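Local coordinates for uncharacterized protein (Bacteroides thetaiotaomicron, PDB 4F54) that is of unknown function but belongs to the DUF4136 family in the TolB_N clan and is probably made as a lipoprotein, at residues G86-S90 with Y113-W119; T95-T99 with W108-G112; V19-Y23 with S187-Y193; S139-V145 with V159-L165. One frame throughout, in Å; residues are numbered along the deposited sequence. Where two conformers were deposited one is given.

Overall arrangement
All four contacts belong to one alpha/beta domain and spread out from its mixed sheet. Interaction 4 lies about 3 Å from the centre of the chain and pairs strands 139-146 and 159-166. Interaction 1 precedes it in sequence, the centres of the two being about 11 Å apart; Y113 and Q88 of interaction 1 both reach E143, and strand 85-92 borders strand 139-146. On the other side, strand 18-23 of interaction 3 borders strand 159-166, the centres of interactions 3 and 4 being about 10 Å apart. Interaction 2 is peripheral, its centre about 15 Å from that of interaction 1, within the long connection that interaction 1 spans. Interaction 3 joins segments near the two ends of the chain, so it encloses the other three in sequence.

Interaction 1 of 4, residues G86-S90 with Y113-W119; sequences GIQVS and YWGPSYW. With SO4 (sulfate ion), chain B.
Strand 86-90 has regular beta backbone, with phi/psi near -125/135 at I87 to V89, while 113-119 runs beside it in the opposite direction as an irregular loop ending in a weakly bonded turn of helix. CA atoms pair G86 with W119 and Q88 with W114, both at 7.6 Å, and S90 with Y113 at 8.4 Å. Q88 is the centre: with chi1 p and chi2 t, its OE1 accepts a straight hydrogen bond from W119 NE1 (2.8 Å; W119 chi1 m), its NE2 bonds E143 OE1 on the neighbouring strand, and its CB sits over the W114 five-membered ring, 3.6 Å from the centroid, as a CH-pi contact. W114 (chi1 m) directs NE1 at S90 OG (3.0 Å) and V89 O (3.4 Å), both weak bonds. G86 CA lies 3.5 Å from W119 CH2; a CB on G86 would clash with that indole. A water joins S90 OG (2.7 Å) to Y113 OH (2.8 Å), which also bonds E143. Y118 OH donates to O1 of a sulfate (2.7 Å), probably from the crystallisation liquor. This is an aromatic-rich loop packed through its indoles over the face of a mixed sheet at interior strand 85-92.

Interaction 2 of 4, residues T95-T99 with W108-G112; sequences TYYFT and WGYPG
Two turns of the long, aromatic-rich connection between strand 85-92 and helix 116-119 meet here by ring packing, with no hydrogen bond between them. In 95-99, residues 96-98 have helical phi/psi, and F98 N bonds to T95 O (2.8 Å). Along 108-112, W108 and G109 finish a 3-10 turn; the W108 CA-CB bond points away and its indole stacks on W125, while G109 O lies 3.9 Å from Y97 CB. Y110 (phi/psi -80/119, chi1 t) is nearest in backbone, its CA 5.6 Å from that of Y97. Its ring edge approaches the face of Y97 (chi1 m) in an offset edge-to-face pair, centroids 5.4 Å apart and planes at 66°, while Y110 CB lies 4.1 Å from F98 CE1. Y110 OH bonds to S47 O, and both Y110 and F98 touch I44, so the turns pack against strand 42-44. P111 has helical angles and places CD over the Y97 ring, 3.5 Å from its centroid, a CH-pi contact 14° off the normal.

Interaction 3 of 4, residues V19-Y23 with S187-Y193; sequences VYTNY and SFTQSPY
The amide of Q190 makes both direct hydrogen bonds of this contact: NE2 donates to V19 O (3.1 Å) and to T21 OG1 (2.9 Å), so one side chain joins the V19 carbonyl to the T21 hydroxyl two residues on. Q190 is the first residue to leave helical phi/psi after helix 179-189 (-86/13), and chi1 p with chi2 t carries its amide to 19-23, a regular beta strand. A water extends the network, lying 2.7 Å from T21 OG1, 2.8 Å from Q190 O and 2.7 Å from Y193 OH. Within 187-193, S191 N bonds to F188 O (2.9 Å) and S191 OG to S187 O (2.7 Å); S191 OG also receives W161 NE1. Around this polar centre, V19 CG1 packs on S187 CA (3.6 Å), the CA atoms of V19 and S187 being 6.2 Å apart, and T21 CG2 lies 3.7 Å from S187 O. Y23 and Y193, both chi1 p, form a face-to-face stack with centroids 3.6 Å apart and planes at 15°. The C-terminal end of helix 179-189 and its following loop thus pack on strand 18-23, which pairs antiparallel with strand 159-166, while F188 faces helix 56-70.

Interaction 4 of 4, residues S139-V145 with V159-L165; sequences SFITEMV and VVWTSYL
M144, a selenomethionine, and W161, both chi1 t, form the apolar centre, with M144 CE 3.6 Å from W161 CE3 and M144 CG 3.8 Å from V160 CG2. On the same face F140 CB meets L165 CB (4.1 Å), beside helix 179-189; on the other, I141 CD1 reaches Y164 CD1 (3.3 Å) and V145 CG1 reaches V159 CG2 (4.2 Å). The strands run antiparallel at 154°, their axes 4.6 Å apart at closest approach. F140-L165, T142-S163 and M144-W161 are hydrogen-bonded pairs; I141-Y164, E143-T162 and V145-V159 are non-hydrogen-bonded. Bonds include F140 N to L165 O and M144 N to W161 O (both 2.9 Å). V160 N to M144 O (2.8 Å) completes a classic beta bulge, with V160 (phi/psi -111/-20) and W161 both opposite M144. A water lies 3.0 Å from T142 OG1, which also bonds Y65 OH, and 2.8 Å from S163 OG; W161 NE1 bonds S191 OG. E143 bonds Y113, Q88, Y127 and W107: both faces are mixed, and the E143 face buries a carboxylate hydrogen-bonded by neutral groups.

Interaction 1 of 4, residues G86-S90 with Y113-W119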
# COMPACT_ATOMS: atom_id res chain seq x y z
N GLY A 86 -4.31 -9.12 2.34
CA GLY A 86 -3.23 -8.90 1.38
C GLY A 86 -2.71 -7.50 1.50
O GLY A 86 -3.48 -6.59 1.82
N ILE A 87 -1.41 -7.29 1.27
CA ILE A 87 -0.85 -5.97 1.19
C ILE A 87 -0.15 -5.81 -0.15
O ILE A 87 0.66 -6.68 -0.58
CB ILE A 87 0.17 -5.72 2.33
CG1 ILE A 87 -0.51 -5.87 3.72
CG2 ILE A 87 0.85 -4.34 2.22
CD1 ILE A 87 0.49 -5.85 4.88
N GLN A 88 -0.44 -4.67 -0.81
CA GLN A 88 0.26 -4.29 -2.04
C GLN A 88 0.84 -2.89 -1.84
O GLN A 88 0.21 -2.01 -1.21
CB GLN A 88 -0.69 -4.33 -3.27
CG GLN A 88 -1.93 -3.42 -3.16
CD GLN A 88 -3.01 -3.73 -4.15
OE1 GLN A 88 -3.09 -4.87 -4.64
NE2 GLN A 88 -3.84 -2.73 -4.50
N VAL A 89 2.08 -2.72 -2.32
CA VAL A 89 2.89 -1.49 -2.12
C VAL A 89 3.29 -1.00 -3.51
O VAL A 89 3.74 -1.78 -4.36
CB VAL A 89 4.16 -1.73 -1.27
CG1 VAL A 89 4.93 -0.43 -1.03
CG2 VAL A 89 3.85 -2.40 0.11
N SER A 90 3.16 0.30 -3.73
CA SER A 90 3.60 0.95 -4.97
C SER A 90 4.41 2.23 -4.70
O SER A 90 4.12 2.98 -3.76
CB SER A 90 2.42 1.34 -5.85
OG SER A 90 1.57 0.22 -6.10
N TYR A 113 -1.40 -0.75 -12.74
CA TYR A 113 -1.62 -0.82 -11.30
C TYR A 113 -2.04 -2.24 -10.93
O TYR A 113 -2.63 -2.93 -11.75
CB TYR A 113 -2.70 0.16 -10.85
CG TYR A 113 -2.71 0.34 -9.34
CD1 TYR A 113 -1.62 0.93 -8.72
CD2 TYR A 113 -3.74 -0.19 -8.54
CE1 TYR A 113 -1.57 1.05 -7.36
CE2 TYR A 113 -3.72 -0.02 -7.16
CZ TYR A 113 -2.62 0.54 -6.60
OH TYR A 113 -2.58 0.71 -5.26
N TRP A 114 -1.79 -2.62 -9.69
CA TRP A 114 -2.30 -3.88 -9.15
C TRP A 114 -3.72 -4.15 -9.54
O TRP A 114 -4.55 -3.24 -9.49
CB TRP A 114 -2.21 -3.85 -7.63
CG TRP A 114 -0.83 -3.67 -7.09
CD1 TRP A 114 -0.20 -2.47 -6.69
CD2 TRP A 114 0.17 -4.70 -6.90
NE1 TRP A 114 1.06 -2.71 -6.21
CE2 TRP A 114 1.37 -4.02 -6.37
CE3 TRP A 114 0.19 -6.07 -7.04
CZ2 TRP A 114 2.53 -4.74 -6.02
CZ3 TRP A 114 1.39 -6.75 -6.77
CH2 TRP A 114 2.51 -6.10 -6.22
N GLY A 115 -4.00 -5.36 -10.03
CA GLY A 115 -5.35 -5.74 -10.33
C GLY A 115 -5.95 -6.58 -9.24
O GLY A 115 -5.25 -7.38 -8.62
N PRO A 116 -7.29 -6.49 -9.08
CA PRO A 116 -7.89 -7.40 -8.08
C PRO A 116 -7.63 -8.85 -8.35
O PRO A 116 -7.57 -9.70 -7.43
CB PRO A 116 -9.39 -7.12 -8.19
CG PRO A 116 -9.42 -5.67 -8.60
CD PRO A 116 -8.28 -5.51 -9.58
N SER A 117 -7.56 -9.17 -9.63
CA SER A 117 -7.36 -10.58 -10.04
C SER A 117 -5.94 -11.12 -9.75
O SER A 117 -5.71 -12.31 -9.81
CB SER A 117 -7.73 -10.84 -11.51
OG SER A 117 -6.86 -10.11 -12.35
N TYR A 118 -4.99 -10.25 -9.39
CA TYR A 118 -3.73 -10.74 -8.82
C TYR A 118 -4.01 -11.60 -7.56
O TYR A 118 -3.37 -12.64 -7.33
CB TYR A 118 -2.82 -9.55 -8.50
CG TYR A 118 -1.64 -9.92 -7.63
CD1 TYR A 118 -0.50 -10.53 -8.19
CD2 TYR A 118 -1.67 -9.71 -6.28
CE1 TYR A 118 0.58 -10.90 -7.41
CE2 TYR A 118 -0.58 -10.04 -5.46
CZ TYR A 118 0.53 -10.65 -6.04
OH TYR A 118 1.56 -11.00 -5.18
N TRP A 119 -4.96 -11.12 -6.74
CA TRP A 119 -5.27 -11.70 -5.43
C TRP A 119 -6.20 -12.89 -5.44
O TRP A 119 -6.08 -13.77 -4.59
CB TRP A 119 -5.87 -10.60 -4.54
CG TRP A 119 -4.89 -9.51 -4.19
CD1 TRP A 119 -4.80 -8.24 -4.71
CD2 TRP A 119 -3.79 -9.63 -3.28
NE1 TRP A 119 -3.76 -7.54 -4.16
CE2 TRP A 119 -3.09 -8.35 -3.29
CE3 TRP A 119 -3.33 -10.67 -2.46
CZ2 TRP A 119 -1.94 -8.13 -2.49
CZ3 TRP A 119 -2.20 -10.45 -1.66
CH2 TRP A 119 -1.53 -9.21 -1.68
S SO4 B . 4.85 -12.24 -5.42
O1 SO4 B . 3.71 -12.03 -6.37
O2 SO4 B . 4.50 -12.09 -3.98
O3 SO4 B . 5.41 -13.62 -5.56
O4 SO4 B . 5.94 -11.28 -5.81
O HOH W 1 -0.15 -0.04 -3.99

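Interaction 2 of 4, residues T95-T99 with W108-G112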
# COMPACT_ATOMS: atom_id res chain seq x y z
N THR A 95 3.83 10.88 -12.32
CA THR A 95 2.37 11.13 -12.27
C THR A 95 1.75 11.38 -13.66
O THR A 95 0.64 11.91 -13.76
CB THR A 95 2.07 12.32 -11.32
OG1 THR A 95 2.63 13.52 -11.86
CG2 THR A 95 2.60 12.00 -9.93
N TYR A 96 2.47 11.00 -14.72
CA TYR A 96 2.03 11.15 -16.10
C TYR A 96 0.59 10.66 -16.32
O TYR A 96 -0.21 11.35 -16.93
CB TYR A 96 3.00 10.42 -17.00
CG TYR A 96 2.66 10.37 -18.48
CD1 TYR A 96 2.86 11.47 -19.30
CD2 TYR A 96 2.23 9.18 -19.07
CE1 TYR A 96 2.60 11.40 -20.67
CE2 TYR A 96 1.96 9.09 -20.42
CZ TYR A 96 2.15 10.21 -21.22
OH TYR A 96 1.87 10.13 -22.55
N TYR A 97 0.25 9.51 -15.72
CA TYR A 97 -1.08 8.97 -15.88
C TYR A 97 -2.15 9.65 -15.00
O TYR A 97 -3.34 9.40 -15.20
CB TYR A 97 -1.07 7.44 -15.70
CG TYR A 97 -0.46 6.69 -16.88
CD1 TYR A 97 -1.19 6.47 -18.05
CD2 TYR A 97 0.85 6.23 -16.83
CE1 TYR A 97 -0.64 5.77 -19.12
CE2 TYR A 97 1.41 5.54 -17.89
CZ TYR A 97 0.68 5.31 -19.03
OH TYR A 97 1.29 4.62 -20.05
N PHE A 98 -1.79 10.53 -14.07
CA PHE A 98 -2.77 11.09 -13.15
C PHE A 98 -3.26 12.48 -13.54
O PHE A 98 -4.34 12.87 -13.11
CB PHE A 98 -2.24 11.11 -11.73
CG PHE A 98 -1.71 9.79 -11.29
CD1 PHE A 98 -2.32 8.62 -11.68
CD2 PHE A 98 -0.55 9.70 -10.54
CE1 PHE A 98 -1.81 7.40 -11.32
CE2 PHE A 98 -0.08 8.46 -10.11
CZ PHE A 98 -0.70 7.30 -10.54
N THR A 99 -2.51 13.19 -14.38
CA THR A 99 -2.90 14.52 -14.85
C THR A 99 -4.36 14.53 -15.32
O THR A 99 -4.75 13.71 -16.15
CB THR A 99 -1.97 15.02 -15.97
OG1 THR A 99 -0.61 14.77 -15.57
CG2 THR A 99 -2.17 16.52 -16.22
N TRP A 108 -5.67 4.20 -9.56
CA TRP A 108 -6.36 3.28 -10.46
C TRP A 108 -6.23 3.66 -11.90
O TRP A 108 -6.49 2.81 -12.77
CB TRP A 108 -7.85 3.20 -10.20
CG TRP A 108 -8.21 2.62 -8.87
CD1 TRP A 108 -7.43 1.85 -8.01
CD2 TRP A 108 -9.48 2.75 -8.21
NE1 TRP A 108 -8.13 1.51 -6.89
CE2 TRP A 108 -9.37 2.02 -6.95
CE3 TRP A 108 -10.68 3.39 -8.54
CZ2 TRP A 108 -10.42 1.96 -6.05
CZ3 TRP A 108 -11.74 3.27 -7.63
CH2 TRP A 108 -11.60 2.58 -6.42
N GLY A 109 -5.91 4.91 -12.17
CA GLY A 109 -5.70 5.38 -13.55
C GLY A 109 -4.40 4.92 -14.18
O GLY A 109 -4.22 5.11 -15.37
N TYR A 110 -3.48 4.34 -13.41
CA TYR A 110 -2.24 3.81 -13.98
C TYR A 110 -2.55 2.45 -14.59
O TYR A 110 -2.99 1.53 -13.87
CB TYR A 110 -1.16 3.64 -12.91
CG TYR A 110 0.11 3.06 -13.44
CD1 TYR A 110 0.75 3.66 -14.51
CD2 TYR A 110 0.65 1.89 -12.92
CE1 TYR A 110 1.91 3.14 -15.04
CE2 TYR A 110 1.84 1.37 -13.41
CZ TYR A 110 2.45 1.99 -14.47
OH TYR A 110 3.59 1.44 -15.00
N PRO A 111 -2.35 2.30 -15.92
CA PRO A 111 -2.69 0.99 -16.58
C PRO A 111 -2.01 -0.21 -15.95
O PRO A 111 -2.58 -1.27 -15.94
CB PRO A 111 -2.23 1.19 -18.02
CG PRO A 111 -2.24 2.67 -18.22
CD PRO A 111 -1.81 3.26 -16.91
N GLY A 112 -0.82 -0.05 -15.41
CA GLY A 112 -0.12 -1.17 -14.78
C GLY A 112 -0.40 -1.41 -13.31
O GLY A 112 0.29 -2.20 -12.68

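Interaction 3 of 4, residues V19-Y23 with S187-Y193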
# COMPACT_ATOMS: atom_id res chain seq x y z
N VAL A 19 2.84 11.27 6.54
CA VAL A 19 2.22 9.96 6.53
C VAL A 19 0.71 10.13 6.74
O VAL A 19 0.29 10.68 7.76
CB VAL A 19 2.78 9.04 7.64
CG1 VAL A 19 2.03 7.68 7.67
CG2 VAL A 19 4.26 8.80 7.44
N TYR A 20 -0.08 9.62 5.80
CA TYR A 20 -1.53 9.67 5.86
C TYR A 20 -2.04 8.23 5.83
O TYR A 20 -1.51 7.37 5.13
CB TYR A 20 -2.12 10.48 4.68
CG TYR A 20 -1.57 11.87 4.54
CD1 TYR A 20 -2.03 12.89 5.38
CD2 TYR A 20 -0.54 12.16 3.62
CE1 TYR A 20 -1.51 14.17 5.29
CE2 TYR A 20 0.00 13.43 3.53
CZ TYR A 20 -0.49 14.44 4.36
OH TYR A 20 0.02 15.70 4.29
N THR A 21 -3.00 7.95 6.69
CA THR A 21 -3.63 6.70 6.80
C THR A 21 -5.15 6.87 6.88
O THR A 21 -5.69 7.85 7.38
CB THR A 21 -3.17 5.89 8.06
OG1 THR A 21 -3.23 6.75 9.21
CG2 THR A 21 -1.73 5.48 7.98
N ASN A 22 -5.84 5.93 6.25
CA ASN A 22 -7.29 5.90 6.17
C ASN A 22 -7.72 4.46 6.26
O ASN A 22 -7.00 3.56 5.81
CB ASN A 22 -7.81 6.58 4.89
CG ASN A 22 -7.59 8.08 4.92
OD1 ASN A 22 -6.58 8.54 4.47
ND2 ASN A 22 -8.50 8.82 5.57
N TYR A 23 -8.90 4.23 6.84
CA TYR A 23 -9.27 2.86 7.14
C TYR A 23 -10.79 2.67 7.23
O TYR A 23 -11.57 3.64 7.37
CB TYR A 23 -8.60 2.38 8.47
CG TYR A 23 -9.19 2.97 9.73
CD1 TYR A 23 -8.91 4.27 10.08
CD2 TYR A 23 -10.04 2.24 10.52
CE1 TYR A 23 -9.43 4.85 11.20
CE2 TYR A 23 -10.57 2.81 11.67
CZ TYR A 23 -10.25 4.11 11.99
OH TYR A 23 -10.76 4.69 13.11
N SER A 187 3.27 4.81 9.87
CA SER A 187 1.93 4.49 9.37
C SER A 187 1.25 3.47 10.28
O SER A 187 0.03 3.56 10.54
CB SER A 187 1.95 4.01 7.92
OG SER A 187 2.43 2.66 7.75
N PHE A 188 2.02 2.55 10.84
CA PHE A 188 1.45 1.62 11.83
C PHE A 188 1.24 2.25 13.20
O PHE A 188 0.22 2.00 13.84
CB PHE A 188 2.28 0.33 11.94
CG PHE A 188 2.07 -0.60 10.79
CD1 PHE A 188 2.85 -0.49 9.62
CD2 PHE A 188 1.08 -1.52 10.84
CE1 PHE A 188 2.65 -1.36 8.55
CE2 PHE A 188 0.86 -2.36 9.78
CZ PHE A 188 1.65 -2.27 8.61
N THR A 189 2.18 3.08 13.65
CA THR A 189 2.04 3.78 14.92
C THR A 189 0.74 4.59 15.02
O THR A 189 0.06 4.59 16.04
CB THR A 189 3.27 4.70 15.17
OG1 THR A 189 4.45 3.88 15.15
CG2 THR A 189 3.13 5.44 16.50
N GLN A 190 0.40 5.28 13.94
CA GLN A 190 -0.85 6.07 13.90
C GLN A 190 -2.08 5.25 13.48
O GLN A 190 -3.13 5.84 13.19
CB GLN A 190 -0.66 7.29 12.97
CG GLN A 190 -0.56 6.99 11.47
CD GLN A 190 -0.21 8.24 10.68
OE1 GLN A 190 0.86 8.85 10.93
NE2 GLN A 190 -1.05 8.61 9.67
N SER A 191 -1.98 3.91 13.48
CA SER A 191 -3.10 2.98 13.20
C SER A 191 -3.31 1.99 14.39
O SER A 191 -3.10 0.78 14.24
CB SER A 191 -2.84 2.24 11.86
OG SER A 191 -2.60 3.19 10.81
N PRO A 192 -3.65 2.53 15.57
CA PRO A 192 -3.71 1.71 16.80
C PRO A 192 -4.78 0.59 16.76
O PRO A 192 -4.69 -0.41 17.49
CB PRO A 192 -4.01 2.75 17.90
CG PRO A 192 -4.63 3.91 17.19
CD PRO A 192 -3.94 3.95 15.84
N TYR A 193 -5.77 0.77 15.89
CA TYR A 193 -6.84 -0.21 15.66
C TYR A 193 -6.41 -1.43 14.85
O TYR A 193 -7.13 -2.42 14.82
CB TYR A 193 -8.03 0.45 14.89
CG TYR A 193 -7.55 1.21 13.67
CD1 TYR A 193 -7.24 0.57 12.48
CD2 TYR A 193 -7.23 2.57 13.78
CE1 TYR A 193 -6.72 1.26 11.42
CE2 TYR A 193 -6.68 3.26 12.70
CZ TYR A 193 -6.45 2.59 11.53
OH TYR A 193 -5.90 3.25 10.47
O HOH W 2 -4.98 5.70 11.05

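Interaction 4 of 4, residues S139-V145 with V159-L165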
# COMPACT_ATOMS: atom_id res chain seq x y z
N SER A 139 6.93 8.97 -3.69
CA SER A 139 5.90 8.74 -2.68
C SER A 139 5.42 7.30 -2.80
O SER A 139 5.64 6.65 -3.80
CB SER A 139 4.74 9.70 -2.95
OG SER A 139 5.15 11.06 -2.80
N PHE A 140 4.81 6.79 -1.74
CA PHE A 140 4.31 5.40 -1.70
C PHE A 140 2.82 5.35 -1.42
O PHE A 140 2.35 6.01 -0.54
CB PHE A 140 5.01 4.54 -0.65
CG PHE A 140 6.52 4.38 -0.85
CD1 PHE A 140 7.41 5.35 -0.39
CD2 PHE A 140 7.03 3.22 -1.42
CE1 PHE A 140 8.80 5.15 -0.55
CE2 PHE A 140 8.41 3.04 -1.60
CZ PHE A 140 9.29 4.01 -1.17
N ILE A 141 2.11 4.47 -2.16
CA ILE A 141 0.68 4.12 -1.88
C ILE A 141 0.67 2.65 -1.53
O ILE A 141 1.14 1.83 -2.31
CB ILE A 141 -0.28 4.32 -3.09
CG1 ILE A 141 -0.60 5.79 -3.33
CG2 ILE A 141 -1.64 3.60 -2.89
CD1 ILE A 141 -1.52 6.41 -2.27
N THR A 142 0.13 2.33 -0.36
CA THR A 142 0.04 0.99 0.18
C THR A 142 -1.42 0.74 0.50
O THR A 142 -2.09 1.56 1.11
CB THR A 142 0.91 0.81 1.41
OG1 THR A 142 2.26 1.08 1.02
CG2 THR A 142 0.74 -0.63 2.06
N GLU A 143 -1.91 -0.41 0.08
CA GLU A 143 -3.30 -0.85 0.33
C GLU A 143 -3.29 -2.26 0.93
O GLU A 143 -2.55 -3.16 0.48
CB GLU A 143 -4.14 -0.81 -0.95
CG GLU A 143 -4.33 0.60 -1.49
CD GLU A 143 -4.97 0.59 -2.88
OE1 GLU A 143 -4.50 -0.15 -3.77
OE2 GLU A 143 -5.97 1.32 -3.10
N MSE A 144 -4.19 -2.44 1.89
CA MSE A 144 -4.46 -3.66 2.61
C MSE A 144 -5.87 -4.08 2.28
O MSE A 144 -6.82 -3.31 2.40
CB MSE A 144 -4.29 -3.49 4.13
CG MSE A 144 -4.38 -4.81 4.89
SE MSE A 144 -4.15 -4.49 6.80
CE MSE A 144 -2.42 -3.49 6.75
N VAL A 145 -5.98 -5.28 1.75
CA VAL A 145 -7.21 -5.81 1.19
C VAL A 145 -7.73 -7.01 2.01
O VAL A 145 -6.95 -7.82 2.57
CB VAL A 145 -7.05 -6.23 -0.32
CG1 VAL A 145 -6.76 -5.00 -1.20
CG2 VAL A 145 -6.01 -7.31 -0.56
N VAL A 159 -10.85 -2.85 0.27
CA VAL A 159 -9.69 -2.38 0.99
C VAL A 159 -10.12 -2.13 2.46
O VAL A 159 -11.28 -1.73 2.72
CB VAL A 159 -9.19 -1.13 0.24
CG1 VAL A 159 -7.85 -0.66 0.73
CG2 VAL A 159 -9.11 -1.47 -1.25
N VAL A 160 -9.24 -2.40 3.43
CA VAL A 160 -9.52 -2.10 4.82
C VAL A 160 -8.66 -0.98 5.37
O VAL A 160 -9.02 -0.39 6.39
CB VAL A 160 -9.41 -3.38 5.73
CG1 VAL A 160 -10.48 -4.38 5.34
CG2 VAL A 160 -8.00 -4.01 5.69
N TRP A 161 -7.52 -0.71 4.70
CA TRP A 161 -6.57 0.30 5.14
C TRP A 161 -5.73 0.72 3.95
O TRP A 161 -5.41 -0.10 3.09
CB TRP A 161 -5.74 -0.28 6.29
CG TRP A 161 -4.67 0.55 6.86
CD1 TRP A 161 -4.78 1.39 7.95
CD2 TRP A 161 -3.26 0.58 6.49
NE1 TRP A 161 -3.56 1.94 8.27
CE2 TRP A 161 -2.60 1.48 7.46
CE3 TRP A 161 -2.48 -0.07 5.52
CZ2 TRP A 161 -1.23 1.72 7.42
CZ3 TRP A 161 -1.12 0.18 5.49
CH2 TRP A 161 -0.50 1.04 6.40
N THR A 162 -5.43 2.02 3.93
CA THR A 162 -4.57 2.65 2.93
C THR A 162 -3.61 3.59 3.62
O THR A 162 -3.97 4.26 4.57
CB THR A 162 -5.43 3.41 1.87
OG1 THR A 162 -6.42 2.53 1.33
CG2 THR A 162 -4.56 3.99 0.73
N SER A 163 -2.39 3.68 3.12
CA SER A 163 -1.45 4.70 3.55
C SER A 163 -0.83 5.38 2.34
O SER A 163 -0.71 4.80 1.23
CB SER A 163 -0.37 4.14 4.50
OG SER A 163 0.48 3.25 3.79
N TYR A 164 -0.46 6.64 2.58
CA TYR A 164 0.24 7.47 1.64
C TYR A 164 1.43 8.07 2.35
O TYR A 164 1.28 8.84 3.32
CB TYR A 164 -0.65 8.52 1.04
CG TYR A 164 -0.09 9.35 -0.08
CD1 TYR A 164 0.56 8.73 -1.15
CD2 TYR A 164 -0.36 10.70 -0.18
CE1 TYR A 164 1.03 9.50 -2.22
CE2 TYR A 164 0.09 11.48 -1.24
CZ TYR A 164 0.78 10.85 -2.27
OH TYR A 164 1.22 11.61 -3.37
N LEU A 165 2.62 7.69 1.89
CA LEU A 165 3.89 8.22 2.46
C LEU A 165 4.46 9.21 1.44
O LEU A 165 4.71 8.81 0.30
CB LEU A 165 4.86 7.05 2.64
CG LEU A 165 4.30 5.82 3.33
CD1 LEU A 165 5.42 4.79 3.62
CD2 LEU A 165 3.59 6.19 4.64
O HOH W 3 2.13 3.99 1.63